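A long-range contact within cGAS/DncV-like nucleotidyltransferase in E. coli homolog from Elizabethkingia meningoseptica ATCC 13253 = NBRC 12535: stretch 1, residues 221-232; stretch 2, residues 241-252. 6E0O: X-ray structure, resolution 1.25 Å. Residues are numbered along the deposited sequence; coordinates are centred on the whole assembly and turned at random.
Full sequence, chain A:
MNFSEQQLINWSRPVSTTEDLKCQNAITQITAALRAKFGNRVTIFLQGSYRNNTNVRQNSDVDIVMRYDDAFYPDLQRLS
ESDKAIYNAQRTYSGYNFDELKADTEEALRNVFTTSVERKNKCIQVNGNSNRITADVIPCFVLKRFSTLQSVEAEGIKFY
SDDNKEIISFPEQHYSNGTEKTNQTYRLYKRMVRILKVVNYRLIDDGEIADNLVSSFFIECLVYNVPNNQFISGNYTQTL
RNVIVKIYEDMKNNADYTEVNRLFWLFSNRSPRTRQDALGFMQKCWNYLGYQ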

# COMPACT_ATOMS: atom_id res chain seq x y z
N CYS A 221 6.48 -3.62 -4.32
CA CYS A 221 6.97 -3.61 -5.69
C CYS A 221 8.29 -4.35 -5.82
O CYS A 221 8.51 -5.07 -6.80
CB CYS A 221 7.12 -2.17 -6.19
SG CYS A 221 5.57 -1.25 -6.42
N LEU A 222 9.20 -4.18 -4.85
CA LEU A 222 10.49 -4.87 -4.93
C LEU A 222 10.28 -6.38 -4.95
O LEU A 222 10.85 -7.07 -5.81
CB LEU A 222 11.38 -4.49 -3.75
CG LEU A 222 11.87 -3.05 -3.71
CD1 LEU A 222 12.53 -2.79 -2.36
CD2 LEU A 222 12.81 -2.76 -4.85
N VAL A 223 9.50 -6.91 -4.01
CA VAL A 223 9.31 -8.35 -3.96
C VAL A 223 8.57 -8.83 -5.20
O VAL A 223 8.80 -9.95 -5.67
CB VAL A 223 8.61 -8.76 -2.65
CG1 VAL A 223 8.48 -10.26 -2.57
CG2 VAL A 223 9.37 -8.23 -1.44
N TYR A 224 7.69 -8.00 -5.75
CA TYR A 224 6.92 -8.38 -6.93
C TYR A 224 7.82 -8.72 -8.10
O TYR A 224 7.47 -9.56 -8.94
CB TYR A 224 5.96 -7.23 -7.31
CG TYR A 224 5.09 -7.57 -8.49
CD1 TYR A 224 3.96 -8.36 -8.34
CD2 TYR A 224 5.40 -7.13 -9.78
CE1 TYR A 224 3.18 -8.71 -9.41
CE2 TYR A 224 4.62 -7.47 -10.85
CZ TYR A 224 3.51 -8.25 -10.67
OH TYR A 224 2.74 -8.60 -11.75
N ASN A 225 8.98 -8.07 -8.20
CA ASN A 225 9.88 -8.27 -9.32
C ASN A 225 10.81 -9.47 -9.14
O ASN A 225 11.57 -9.79 -10.07
CB ASN A 225 10.68 -7.00 -9.61
CG ASN A 225 9.84 -5.93 -10.30
OD1 ASN A 225 9.84 -5.81 -11.52
ND2 ASN A 225 9.11 -5.15 -9.51
N VAL A 226 10.76 -10.14 -8.00
CA VAL A 226 11.52 -11.38 -7.84
C VAL A 226 10.83 -12.47 -8.62
O VAL A 226 9.61 -12.69 -8.45
CB VAL A 226 11.61 -11.75 -6.35
CG1 VAL A 226 12.29 -13.10 -6.18
CG2 VAL A 226 12.35 -10.67 -5.58
N PRO A 227 11.51 -13.20 -9.51
CA PRO A 227 10.82 -14.20 -10.33
C PRO A 227 10.13 -15.26 -9.48
O PRO A 227 10.61 -15.64 -8.40
CB PRO A 227 11.94 -14.81 -11.18
CG PRO A 227 12.94 -13.68 -11.30
CD PRO A 227 12.92 -13.04 -9.93
N ASN A 228 9.00 -15.74 -9.99
CA ASN A 228 8.21 -16.72 -9.26
C ASN A 228 9.02 -17.95 -8.85
O ASN A 228 8.75 -18.54 -7.80
CB ASN A 228 7.02 -17.17 -10.12
CG ASN A 228 5.91 -16.14 -10.16
OD1 ASN A 228 5.99 -15.08 -9.54
ND2 ASN A 228 4.86 -16.47 -10.89
N ASN A 229 9.99 -18.36 -9.67
CA ASN A 229 10.74 -19.58 -9.38
C ASN A 229 11.73 -19.41 -8.22
O ASN A 229 12.42 -20.38 -7.89
CB ASN A 229 11.43 -20.14 -10.63
CG ASN A 229 12.57 -19.28 -11.11
OD1 ASN A 229 12.95 -18.29 -10.50
ND2 ASN A 229 13.15 -19.69 -12.24
N GLN A 230 11.78 -18.24 -7.58
CA GLN A 230 12.58 -18.06 -6.37
C GLN A 230 11.79 -18.38 -5.11
O GLN A 230 12.38 -18.42 -4.02
CB GLN A 230 13.06 -16.61 -6.27
CG GLN A 230 13.93 -16.15 -7.41
CD GLN A 230 15.26 -16.85 -7.41
OE1 GLN A 230 15.95 -16.92 -6.39
NE2 GLN A 230 15.64 -17.39 -8.57
N PHE A 231 10.48 -18.56 -5.22
CA PHE A 231 9.63 -18.82 -4.06
C PHE A 231 9.48 -20.33 -3.91
O PHE A 231 8.95 -21.01 -4.79
CB PHE A 231 8.28 -18.11 -4.25
CG PHE A 231 8.41 -16.60 -4.32
CD1 PHE A 231 8.73 -15.98 -5.51
CD2 PHE A 231 8.21 -15.82 -3.19
CE1 PHE A 231 8.86 -14.61 -5.58
CE2 PHE A 231 8.33 -14.44 -3.26
CZ PHE A 231 8.66 -13.83 -4.46
N ILE A 232 9.99 -20.86 -2.80
CA ILE A 232 10.15 -22.30 -2.61
C ILE A 232 9.06 -22.76 -1.67
O ILE A 232 9.06 -22.41 -0.48
CB ILE A 232 11.53 -22.63 -2.03
CG1 ILE A 232 12.64 -22.07 -2.90
CG2 ILE A 232 11.67 -24.15 -1.85
CD1 ILE A 232 13.97 -22.07 -2.16
N ARG A 241 15.76 -15.76 1.88
CA ARG A 241 17.13 -15.59 1.40
C ARG A 241 17.14 -15.28 -0.09
O ARG A 241 17.79 -14.33 -0.54
CB ARG A 241 17.94 -16.85 1.68
CG ARG A 241 19.41 -16.66 1.43
CD ARG A 241 20.15 -17.98 1.54
NE ARG A 241 21.59 -17.78 1.71
CZ ARG A 241 22.44 -17.58 0.71
NH1 ARG A 241 22.02 -17.57 -0.54
NH2 ARG A 241 23.73 -17.40 0.99
N ASN A 242 16.40 -16.07 -0.88
CA ASN A 242 16.36 -15.85 -2.32
C ASN A 242 15.85 -14.45 -2.66
O ASN A 242 16.38 -13.78 -3.55
CB ASN A 242 15.44 -16.86 -2.99
CG ASN A 242 16.00 -18.25 -3.05
OD1 ASN A 242 17.17 -18.49 -2.76
ND2 ASN A 242 15.16 -19.19 -3.45
N VAL A 243 14.79 -14.01 -1.97
CA VAL A 243 14.19 -12.71 -2.23
C VAL A 243 15.19 -11.60 -1.96
O VAL A 243 15.37 -10.69 -2.78
CB VAL A 243 12.92 -12.54 -1.37
CG1 VAL A 243 12.47 -11.08 -1.32
CG2 VAL A 243 11.79 -13.40 -1.93
N ILE A 244 15.83 -11.63 -0.79
CA ILE A 244 16.76 -10.57 -0.43
C ILE A 244 17.94 -10.54 -1.39
O ILE A 244 18.33 -9.48 -1.89
CB ILE A 244 17.21 -10.70 1.04
CG1 ILE A 244 16.01 -10.51 1.98
CG2 ILE A 244 18.32 -9.72 1.34
CD1 ILE A 244 16.27 -10.85 3.44
N VAL A 245 18.53 -11.71 -1.67
CA VAL A 245 19.69 -11.76 -2.56
C VAL A 245 19.31 -11.26 -3.95
O VAL A 245 20.05 -10.50 -4.58
CB VAL A 245 20.27 -13.19 -2.61
CG1 VAL A 245 21.32 -13.29 -3.72
CG2 VAL A 245 20.86 -13.58 -1.27
N LYS A 246 18.14 -11.68 -4.46
CA LYS A 246 17.75 -11.28 -5.80
C LYS A 246 17.57 -9.76 -5.90
O LYS A 246 18.07 -9.13 -6.84
CB LYS A 246 16.48 -12.01 -6.22
CG LYS A 246 15.95 -11.62 -7.60
CD LYS A 246 16.97 -11.82 -8.70
CE LYS A 246 16.34 -11.66 -10.08
NZ LYS A 246 17.37 -11.38 -11.14
N ILE A 247 16.86 -9.16 -4.95
CA ILE A 247 16.65 -7.71 -5.00
C ILE A 247 17.99 -6.99 -4.88
O ILE A 247 18.29 -6.06 -5.63
CB ILE A 247 15.65 -7.26 -3.92
CG1 ILE A 247 14.28 -7.87 -4.18
CG2 ILE A 247 15.56 -5.74 -3.87
CD1 ILE A 247 13.34 -7.80 -2.99
N TYR A 248 18.81 -7.41 -3.91
CA TYR A 248 20.11 -6.80 -3.68
C TYR A 248 20.94 -6.82 -4.96
O TYR A 248 21.46 -5.79 -5.39
CB TYR A 248 20.78 -7.57 -2.55
CG TYR A 248 22.14 -7.17 -2.07
CD1 TYR A 248 23.28 -7.65 -2.68
CD2 TYR A 248 22.29 -6.42 -0.91
CE1 TYR A 248 24.54 -7.35 -2.19
CE2 TYR A 248 23.54 -6.12 -0.42
CZ TYR A 248 24.67 -6.58 -1.06
OH TYR A 248 25.91 -6.30 -0.55
N GLU A 249 21.06 -7.99 -5.58
CA GLU A 249 21.85 -8.10 -6.80
C GLU A 249 21.23 -7.29 -7.93
O GLU A 249 21.95 -6.61 -8.68
CB GLU A 249 22.02 -9.57 -7.18
CG GLU A 249 22.90 -10.35 -6.21
CD GLU A 249 23.16 -11.78 -6.63
OE1 GLU A 249 22.64 -12.19 -7.69
OE2 GLU A 249 23.86 -12.49 -5.89
N ASP A 250 19.90 -7.34 -8.06
CA ASP A 250 19.24 -6.56 -9.10
C ASP A 250 19.51 -5.07 -8.94
O ASP A 250 19.65 -4.36 -9.94
CB ASP A 250 17.73 -6.82 -9.08
CG ASP A 250 17.34 -8.12 -9.75
OD1 ASP A 250 18.18 -8.74 -10.45
OD2 ASP A 250 16.18 -8.52 -9.57
N MET A 251 19.57 -4.58 -7.70
CA MET A 251 19.83 -3.16 -7.49
C MET A 251 21.26 -2.81 -7.89
O MET A 251 21.49 -1.79 -8.55
CB MET A 251 19.56 -2.75 -6.04
CG MET A 251 18.10 -2.93 -5.62
SD MET A 251 16.86 -2.09 -6.64
CE MET A 251 16.41 -3.41 -7.76
N LYS A 252 22.23 -3.65 -7.52
CA LYS A 252 23.60 -3.42 -7.97
C LYS A 252 23.67 -3.46 -9.49
O LYS A 252 24.54 -2.81 -10.10
CB LYS A 252 24.56 -4.45 -7.38
CG LYS A 252 24.69 -4.43 -5.85
CD LYS A 252 26.00 -5.09 -5.37
CE LYS A 252 27.18 -4.14 -5.56
NZ LYS A 252 28.49 -4.71 -5.13
O HOH W 1 14.26 -9.50 -11.08
O HOH W 2 17.96 -15.29 -5.31

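How do the two backbones run past each other? Stretch 2 is helical throughout, while stretch 1 begins in a helix that includes 221-224, then passes through a turn and makes a short 3-10 segment at 228-230. The chains run in opposite senses: Leu222 lies nearest Ile247, Val226 nearest Val243 and Gln230 nearest Asn242, with CA to CA separations of 6.8, 6.4 and 6.0 Å respectively.

What fills the space between them? Mostly branched aliphatic side chains, which exclude water and meet by van der Waals contact. Val226 points toward the helix, and its CG2 sits 3.7 Å from CG1 of Ile247 and 4.3 Å from CG1 of Val243. Ile247 points back, its CD1 reaching to 3.9 Å from CB of Leu222. Val243 also meets Phe231: although the CA-to-CB bond of Phe231 points away, its ring swings back, bringing CE2 to 3.8 Å from Val243 CG2.

Where does polar chemistry join the stretches directly? Asn242 ND2 donates a hydrogen bond to the backbone O of Gln230 at 2.9 Å, and the nearly straight N-H...O angle of 176° is close to ideal. This lone direct hydrogen bond across the contact ties the helix to the end of the 3-10 segment. Water 2 reinforces it, donating to both Gln230 OE1 and Asn242 O at 2.8 Å each.

How does the charged side of the helix take part? Lys246 lays its aliphatic portion against stretch 1, with CE 3.7 Å from CD of Pro227, while its NZ forms a salt bridge with Asp250 OD1 at 2.8 Å, one helical turn along. The other carboxylate oxygen, Asp250 OD2, accepts a hydrogen bond from water 1 at 2.6 Å; that water also donates to Asn225 O at 2.9 Å, making a second water bridge between the stretches.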